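PDB 2HC9: leucine aminopeptidase 1 from Caenorhabditis elegans, which uses two zinc ions per subunit to release N-terminal amino acids, preferably leucine, from peptides, and probably acts as a digestive enzyme. Local coordinates for residues 3-7 and 163-167; 61-65 and 96-100; 109-113 and 127-131. The protein carries 1 engineered substitution. One frame throughout, in Å; residues are numbered along the deposited sequence.

How the contacts relate
All three contacts set helical segments against the six-stranded mixed sheet of the N-terminal domain, away from the zinc sites. Contact 1 lies at one outermost strand, 3-8, contact 2 at the other, 63-66, and contact 3 at the inner strand 108-114. Contacts 1 and 2 have centres about 21 Å apart and do not touch, while contact 3 touches both, its centre about 9 Å from that of contact 1 and 12 Å from that of contact 2. Leu97 packs on Phe111, and Ser167 on Ala128. Along the chain, contact 2 closes before contact 3 opens, and contact 1 encloses both, so helix 157-178 returns to the first strand after the rest of the sheet has been laid down.

Contact 1: residues 3-7 and 163-167; sequences QVLVR and LTDLS
Residues 3-7 form an extended edge strand, and 163-167 a piece of regular helix running nearly against it: the axes of the two short segments approach to 7.2 Å with their N-to-C directions at 151°. Val6 and Thr164 set the register, with CA atoms 5.1 Å apart. Val4 and Val6, both t, direct their CA-to-CB bonds toward the helix. Val6 CG1 packs 3.8 Å from Leu163 CB, and Val4 CG1 lies 4.1 Å from Ser167 CB. Leu5 starts away, yet its t,p rotamer brings CD1 within 3.8 Å of Thr164 OG1. Thr164, in rotamer m, accepts a hydrogen bond from Val6 N at OG1 (3.0 Å) and also bonds Ala160 O one helical turn back; its CG2 sits 3.5 Å from Val4 O. One water donates to both Val4 O and Thr164 O, 2.8 Å each. Ser167, also m, turns OG onto Leu163 O (2.9 Å). Helix 157-178 thus flanks an outermost strand of the mixed sheet in the N-terminal domain, whose family belongs to the macro-domain clan. A threonine hydroxyl and a water satisfy Val6 N and Val4 O on the strand edge that does not pair with 145-151.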
loop_
_atom_site.group_PDB
_atom_site.type_symbol
_atom_site.label_atom_id
_atom_site.label_comp_id
_atom_site.label_asym_id
_atom_site.label_seq_id
_atom_site.Cartn_x
_atom_site.Cartn_y
_atom_site.Cartn_z
ATOM N N GLN A 3 -0.834 -15.917 -44.778
ATOM C CA GLN A 3 -1.081 -17.347 -44.848
ATOM C C GLN A 3 0.192 -18.127 -44.565
ATOM O O GLN A 3 1.281 -17.764 -45.032
ATOM C CB GLN A 3 -1.609 -17.731 -46.232
ATOM C CG GLN A 3 -2.849 -16.963 -46.644
ATOM C CD GLN A 3 -4.066 -17.401 -45.881
ATOM O OE1 GLN A 3 -4.415 -18.577 -45.886
ATOM N NE2 GLN A 3 -4.720 -16.460 -45.206
ATOM N N VAL A 4 0.040 -19.218 -43.818
ATOM C CA VAL A 4 1.175 -20.049 -43.427
ATOM C C VAL A 4 0.974 -21.463 -43.960
ATOM O O VAL A 4 -0.016 -22.110 -43.667
ATOM C CB VAL A 4 1.380 -20.066 -41.881
ATOM C CG1 VAL A 4 2.468 -21.069 -41.501
ATOM C CG2 VAL A 4 1.752 -18.692 -41.379
ATOM N N LEU A 5 1.909 -21.922 -44.786
ATOM C CA LEU A 5 1.850 -23.284 -45.318
ATOM C C LEU A 5 3.116 -23.986 -44.881
ATOM O O LEU A 5 4.209 -23.416 -44.969
ATOM C CB LEU A 5 1.828 -23.260 -46.868
ATOM C CG LEU A 5 1.819 -24.655 -47.525
ATOM C CD1 LEU A 5 0.490 -25.376 -47.234
ATOM C CD2 LEU A 5 2.026 -24.524 -49.052
ATOM N N VAL A 6 2.964 -25.210 -44.406
ATOM C CA VAL A 6 4.091 -26.033 -44.033
ATOM C C VAL A 6 4.272 -27.078 -45.146
ATOM O O VAL A 6 3.307 -27.757 -45.532
ATOM C CB VAL A 6 3.860 -26.750 -42.669
ATOM C CG1 VAL A 6 5.088 -27.604 -42.298
ATOM C CG2 VAL A 6 3.555 -25.721 -41.563
ATOM N N ARG A 7 5.496 -27.183 -45.659
ATOM C CA ARG A 7 5.790 -28.157 -46.729
ATOM C C ARG A 7 6.872 -29.133 -46.334
ATOM O O ARG A 7 7.774 -28.832 -45.542
ATOM C CB ARG A 7 6.217 -27.437 -48.016
ATOM C CG ARG A 7 5.157 -26.469 -48.560
ATOM C CD ARG A 7 5.535 -25.822 -49.898
ATOM N NE ARG A 7 6.737 -24.996 -49.831
ATOM C CZ ARG A 7 7.070 -24.106 -50.768
ATOM N NH1 ARG A 7 6.286 -23.943 -51.833
ATOM N NH2 ARG A 7 8.192 -23.409 -50.670
ATOM N N LEU A 163 0.601 -30.169 -39.855
ATOM C CA LEU A 163 1.402 -29.056 -39.324
ATOM C C LEU A 163 0.867 -27.700 -39.805
ATOM O O LEU A 163 0.914 -26.713 -39.083
ATOM C CB LEU A 163 2.877 -29.236 -39.721
ATOM C CG LEU A 163 3.580 -30.419 -39.023
ATOM C CD1 LEU A 163 4.924 -30.731 -39.732
ATOM C CD2 LEU A 163 3.829 -30.130 -37.532
ATOM N N THR A 164 0.350 -27.653 -41.032
ATOM C CA THR A 164 -0.323 -26.448 -41.507
ATOM C C THR A 164 -1.587 -26.159 -40.680
ATOM O O THR A 164 -1.860 -25.007 -40.325
ATOM C CB THR A 164 -0.676 -26.615 -43.011
ATOM O OG1 THR A 164 0.542 -26.845 -43.732
ATOM C CG2 THR A 164 -1.376 -25.383 -43.570
ATOM N N ASP A 165 -2.364 -27.209 -40.402
ATOM C CA ASP A 165 -3.560 -27.079 -39.569
ATOM C C ASP A 165 -3.193 -26.705 -38.136
ATOM O O ASP A 165 -3.899 -25.915 -37.494
ATOM C CB ASP A 165 -4.331 -28.386 -39.558
ATOM C CG ASP A 165 -5.116 -28.620 -40.850
ATOM O OD1 ASP A 165 -5.430 -27.643 -41.555
ATOM O OD2 ASP A 165 -5.425 -29.786 -41.135
ATOM N N LEU A 166 -2.109 -27.281 -37.631
ATOM C CA LEU A 166 -1.660 -26.922 -36.285
ATOM C C LEU A 166 -1.216 -25.456 -36.234
ATOM O O LEU A 166 -1.579 -24.723 -35.303
ATOM C CB LEU A 166 -0.508 -27.827 -35.840
ATOM C CG LEU A 166 0.088 -27.451 -34.468
ATOM C CD1 LEU A 166 -0.971 -27.629 -33.363
ATOM C CD2 LEU A 166 1.333 -28.302 -34.205
ATOM N N SER A 167 -0.450 -25.028 -37.235
ATOM C CA SER A 167 -0.077 -23.619 -37.346
ATOM C C SER A 167 -1.299 -22.712 -37.310
ATOM O O SER A 167 -1.286 -21.679 -36.646
ATOM C CB SER A 167 0.723 -23.352 -38.626
ATOM O OG SER A 167 1.963 -24.042 -38.608
HETATM O O HOH W 1 -1.527 -22.473 -41.397
#

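Contact 2: residues 61-65 and 96-100; sequences ASGRH and ELKPI. With SO4 (sulfate ion), chain E.
The start of strand 63-66 meets the C-terminal end of helix 90-97 in a surface contact centred on Arg64; Arg64 CA lies 6.0 Å from Glu96 CA. Before it, Gly63 adopts phi/psi 140/-165, where a CB would jam against the preceding carbonyl oxygen; Arg64 itself is extended (-134/130), with chi1 and chi2 t and chi3 p, so that its chain reaches along the helix end. On the helical side, Glu96 (m,m) points its CA-to-CB bond toward the strand. Its carbonyl O takes a hydrogen bond of 2.8 Å from Arg64 NH1, lying near the guanidinium plane. Its carboxylate OE1 is 3.7 Å from the same NH1, a long salt bridge well out of that plane and so purely electrostatic, while OE2 lies 3.6 Å from Gly63 CA and accepts from a water (2.7 Å) that is weakly bonded to Ser62 OG. Leu97 turns away and opens a type I beta turn, closed by Ile100 N to Leu97 O at 2.8 Å. Lys98 also points away; its NZ donates a hydrogen bond (3.0 Å) to O3 of a sulfate, probably from the crystallisation liquor, that Arg467 also binds. Pro99 CG comes within 4.1 Å of Arg64 NH1, and Ile100 (m,t) places CD1 3.6 Å from Arg64 CD. The arginine thus combines an apolar contact along its chain with a polar grip on a C-terminal helix carbonyl. Strand 72-77 pairs antiparallel with 63-66 in the sheet, and its side chains also reach residues 96-100: His73 touches Arg64 and Ile100, Ile75 touches Glu96 and Leu97.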
loop_
_atom_site.group_PDB
_atom_site.type_symbol
_atom_site.label_atom_id
_atom_site.label_comp_id
_atom_site.label_asym_id
_atom_site.label_seq_id
_atom_site.Cartn_x
_atom_site.Cartn_y
_atom_site.Cartn_z
ATOM N N ALA A 61 26.925 -21.260 -29.628
ATOM C CA ALA A 61 26.070 -22.430 -29.437
ATOM C C ALA A 61 24.608 -22.159 -29.802
ATOM O O ALA A 61 23.852 -23.100 -30.046
ATOM C CB ALA A 61 26.180 -22.941 -27.998
ATOM N N SER A 62 24.215 -20.881 -29.814
ATOM C CA SER A 62 22.837 -20.472 -30.139
ATOM C C SER A 62 22.727 -18.951 -30.358
ATOM O O SER A 62 23.624 -18.201 -29.955
ATOM C CB SER A 62 21.870 -20.883 -29.035
ATOM O OG SER A 62 21.988 -20.019 -27.925
ATOM N N GLY A 63 21.632 -18.501 -30.982
ATOM C CA GLY A 63 21.421 -17.080 -31.294
ATOM C C GLY A 63 20.787 -16.798 -32.653
ATOM O O GLY A 63 20.215 -17.694 -33.294
ATOM N N ARG A 64 20.875 -15.541 -33.078
ATOM C CA ARG A 64 20.345 -15.089 -34.356
ATOM C C ARG A 64 21.365 -14.219 -35.072
ATOM O O ARG A 64 21.914 -13.277 -34.490
ATOM C CB ARG A 64 19.035 -14.303 -34.194
ATOM C CG ARG A 64 18.580 -13.644 -35.508
ATOM C CD ARG A 64 17.425 -12.705 -35.329
ATOM N NE ARG A 64 17.809 -11.425 -34.747
ATOM C CZ ARG A 64 17.370 -10.963 -33.569
ATOM N NH1 ARG A 64 16.529 -11.675 -32.804
ATOM N NH2 ARG A 64 17.785 -9.775 -33.147
ATOM N N HIS A 65 21.616 -14.545 -36.339
ATOM C CA HIS A 65 22.630 -13.867 -37.121
ATOM C C HIS A 65 22.080 -13.377 -38.462
ATOM O O HIS A 65 21.534 -14.155 -39.247
ATOM C CB HIS A 65 23.834 -14.788 -37.306
ATOM C CG HIS A 65 24.585 -15.011 -36.030
ATOM N ND1 HIS A 65 24.207 -15.965 -35.111
ATOM C CD2 HIS A 65 25.634 -14.348 -35.479
ATOM C CE1 HIS A 65 25.010 -15.908 -34.063
ATOM N NE2 HIS A 65 25.893 -14.941 -34.264
ATOM N N GLU A 96 14.224 -15.775 -30.578
ATOM C CA GLU A 96 15.058 -15.154 -31.605
ATOM C C GLU A 96 14.236 -14.600 -32.763
ATOM O O GLU A 96 14.619 -13.613 -33.391
ATOM C CB GLU A 96 16.083 -16.170 -32.155
ATOM C CG GLU A 96 17.090 -16.696 -31.108
ATOM C CD GLU A 96 17.918 -15.614 -30.402
ATOM O OE1 GLU A 96 17.962 -14.457 -30.847
ATOM O OE2 GLU A 96 18.570 -15.953 -29.388
ATOM N N LEU A 97 13.107 -15.244 -33.040
ATOM C CA LEU A 97 12.309 -14.906 -34.221
ATOM C C LEU A 97 11.292 -13.785 -33.945
ATOM O O LEU A 97 11.071 -12.914 -34.782
ATOM C CB LEU A 97 11.604 -16.153 -34.761
ATOM C CG LEU A 97 10.663 -16.013 -35.982
ATOM C CD1 LEU A 97 11.382 -15.415 -37.207
ATOM C CD2 LEU A 97 9.992 -17.353 -36.323
ATOM N N LYS A 98 10.654 -13.818 -32.776
ATOM C CA LYS A 98 9.587 -12.850 -32.478
ATOM C C LYS A 98 9.993 -11.397 -32.714
ATOM O O LYS A 98 9.181 -10.625 -33.227
ATOM C CB LYS A 98 9.020 -13.070 -31.052
ATOM C CG LYS A 98 7.783 -12.265 -30.704
ATOM C CD LYS A 98 6.598 -12.654 -31.589
ATOM C CE LYS A 98 5.424 -11.709 -31.362
ATOM N NZ LYS A 98 5.644 -10.482 -32.132
ATOM N N PRO A 99 11.246 -11.004 -32.372
ATOM C CA PRO A 99 11.666 -9.628 -32.672
ATOM C C PRO A 99 11.818 -9.253 -34.133
ATOM O O PRO A 99 11.857 -8.058 -34.447
ATOM C CB PRO A 99 13.062 -9.536 -32.017
ATOM C CG PRO A 99 13.057 -10.603 -30.979
ATOM C CD PRO A 99 12.311 -11.712 -31.626
ATOM N N ILE A 100 11.980 -10.239 -35.015
ATOM C CA ILE A 100 12.277 -9.920 -36.399
ATOM C C ILE A 100 11.115 -9.197 -37.072
ATOM O O ILE A 100 9.970 -9.628 -36.993
ATOM C CB ILE A 100 12.695 -11.154 -37.203
ATOM C CG1 ILE A 100 14.017 -11.705 -36.654
ATOM C CG2 ILE A 100 12.813 -10.815 -38.710
ATOM C CD1 ILE A 100 14.393 -13.050 -37.287
HETATM S S SO4 E . 3.869 -7.597 -33.084
HETATM O O1 SO4 E . 4.582 -8.502 -33.992
HETATM O O2 SO4 E . 2.660 -7.083 -33.732
HETATM O O3 SO4 E . 3.543 -8.345 -31.854
HETATM O O4 SO4 E . 4.681 -6.432 -32.730
HETATM O O HOH W 2 19.084 -18.431 -28.344
#

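Contact 3: residues 109-113 and 127-131; sequences VHFVL and IARTF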
loop_
_atom_site.group_PDB
_atom_site.type_symbol
_atom_site.label_atom_id
_atom_site.label_comp_id
_atom_site.label_asym_id
_atom_site.label_seq_id
_atom_site.Cartn_x
_atom_site.Cartn_y
_atom_site.Cartn_z
ATOM N N VAL A 109 7.716 -14.763 -46.879
ATOM C CA VAL A 109 8.721 -15.228 -45.910
ATOM C C VAL A 109 8.961 -16.715 -46.077
ATOM O O VAL A 109 8.041 -17.523 -45.991
ATOM C CB VAL A 109 8.348 -14.915 -44.462
ATOM C CG1 VAL A 109 9.554 -15.217 -43.538
ATOM C CG2 VAL A 109 7.957 -13.450 -44.362
ATOM N N HIS A 110 10.210 -17.064 -46.337
ATOM C CA HIS A 110 10.564 -18.444 -46.573
ATOM C C HIS A 110 11.402 -18.958 -45.386
ATOM O O HIS A 110 12.516 -18.451 -45.149
ATOM C CB HIS A 110 11.376 -18.533 -47.875
ATOM C CG HIS A 110 11.529 -19.933 -48.400
ATOM N ND1 HIS A 110 12.311 -20.230 -49.497
ATOM C CD2 HIS A 110 10.989 -21.108 -47.994
ATOM C CE1 HIS A 110 12.250 -21.531 -49.739
ATOM N NE2 HIS A 110 11.459 -22.086 -48.841
ATOM N N PHE A 111 10.862 -19.930 -44.650
ATOM C CA PHE A 111 11.648 -20.639 -43.617
ATOM C C PHE A 111 12.208 -21.919 -44.183
ATOM O O PHE A 111 11.475 -22.728 -44.765
ATOM C CB PHE A 111 10.827 -20.970 -42.355
ATOM C CG PHE A 111 10.396 -19.742 -41.601
ATOM C CD1 PHE A 111 11.141 -19.280 -40.518
ATOM C CD2 PHE A 111 9.290 -19.006 -42.038
ATOM C CE1 PHE A 111 10.772 -18.100 -39.860
ATOM C CE2 PHE A 111 8.904 -17.830 -41.390
ATOM C CZ PHE A 111 9.639 -17.371 -40.294
ATOM N N VAL A 112 13.499 -22.102 -43.963
ATOM C CA VAL A 112 14.118 -23.412 -44.141
ATOM C C VAL A 112 14.426 -23.969 -42.752
ATOM O O VAL A 112 15.341 -23.497 -42.060
ATOM C CB VAL A 112 15.399 -23.345 -44.974
ATOM C CG1 VAL A 112 15.999 -24.762 -45.082
ATOM C CG2 VAL A 112 15.083 -22.789 -46.388
ATOM N N LEU A 113 13.646 -24.959 -42.373
ATOM C CA LEU A 113 13.725 -25.556 -41.030
ATOM C C LEU A 113 14.439 -26.904 -41.084
ATOM O O LEU A 113 13.865 -27.906 -41.527
ATOM C CB LEU A 113 12.318 -25.711 -40.434
ATOM C CG LEU A 113 12.206 -26.433 -39.066
ATOM C CD1 LEU A 113 12.980 -25.668 -37.976
ATOM C CD2 LEU A 113 10.742 -26.561 -38.667
ATOM N N ILE A 127 7.429 -21.186 -34.811
ATOM C CA ILE A 127 7.472 -20.207 -35.931
ATOM C C ILE A 127 6.084 -19.612 -36.195
ATOM O O ILE A 127 5.930 -18.389 -36.357
ATOM C CB ILE A 127 8.031 -20.854 -37.237
ATOM C CG1 ILE A 127 9.502 -21.267 -37.076
ATOM C CG2 ILE A 127 7.860 -19.920 -38.447
ATOM C CD1 ILE A 127 10.019 -22.215 -38.198
ATOM N N ALA A 128 5.074 -20.482 -36.241
ATOM C CA ALA A 128 3.695 -20.059 -36.463
ATOM C C ALA A 128 3.253 -18.983 -35.470
ATOM O O ALA A 128 2.587 -18.023 -35.856
ATOM C CB ALA A 128 2.751 -21.274 -36.388
ATOM N N ARG A 129 3.652 -19.122 -34.201
ATOM C CA ARG A 129 3.211 -18.189 -33.125
ATOM C C ARG A 129 3.655 -16.751 -33.411
ATOM O O ARG A 129 3.080 -15.809 -32.855
ATOM C CB ARG A 129 3.792 -18.556 -31.725
ATOM C CG ARG A 129 3.620 -19.997 -31.237
ATOM C CD ARG A 129 4.356 -20.282 -29.887
ATOM N NE ARG A 129 4.559 -21.727 -29.624
ATOM C CZ ARG A 129 3.565 -22.569 -29.312
ATOM N NH1 ARG A 129 3.812 -23.868 -29.097
ATOM N NH2 ARG A 129 2.311 -22.122 -29.225
ATOM N N THR A 130 4.711 -16.572 -34.212
ATOM C CA THR A 130 5.262 -15.231 -34.427
ATOM C C THR A 130 4.518 -14.483 -35.534
ATOM O O THR A 130 4.814 -13.324 -35.790
ATOM C CB THR A 130 6.765 -15.260 -34.808
ATOM O OG1 THR A 130 6.918 -15.847 -36.116
ATOM C CG2 THR A 130 7.610 -16.014 -33.724
ATOM N N PHE A 131 3.586 -15.161 -36.215
ATOM C CA PHE A 131 2.763 -14.510 -37.241
ATOM C C PHE A 131 1.425 -14.085 -36.661
ATOM O O PHE A 131 0.423 -14.812 -36.755
ATOM C CB PHE A 131 2.663 -15.367 -38.519
ATOM C CG PHE A 131 3.972 -15.387 -39.279
ATOM C CD1 PHE A 131 4.332 -14.307 -40.072
ATOM C CD2 PHE A 131 4.879 -16.399 -39.073
ATOM C CE1 PHE A 131 5.568 -14.274 -40.715
ATOM C CE2 PHE A 131 6.126 -16.385 -39.713
ATOM C CZ PHE A 131 6.466 -15.326 -40.531
#
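Apolar side chains alone join strand 109-113 to the end of helix 120-128 and the turn after it, and all five touching residues are buried. The backbones stay well apart, with CA distances of 8.8 Å for Phe111 and Ile127 and 10.5 Å for Val109 and Phe131, so long side chains fill the gap. A CH-pi contact is the central feature: Ile127 CG2 sits 3.6 Å from the centroid of the Phe111 ring, only 10° off the ring normal. The two phenylalanines form an aromatic pair, rim to rim with perpendicular planes and centroids 5.9 Å apart; neither lies over the other's face, and Phe111 CE2 comes to 3.6 Å from Phe131 CE2. Plain van der Waals packing extends the layer at both ends, where Val109 CG1 approaches the rim of the other ring at Phe131 CZ (4.3 Å) and Leu113 CD2 meets Ile127 CD1 (4.4 Å). Hydrogen bonds work within the second segment. Ile127 O receives both Thr130 OG1 (2.7 Å) and Thr130 N (3.1 Å), and Phe131 N bonds Ala128 O (3.1 Å) in a type I turn that swings the Phe131 ring back toward the strand. This is the core between strand and helix in the beta-alpha-beta unit 108-114, 120-128, 145-151. Strand 145-151 adds Val146, touching Phe111 and Phe131, and Ile148, touching Phe111 and Ile127; on the other flank of strand 108-114 runs strand 18-25, while Leu97 of helix 90-97 packs against Phe111.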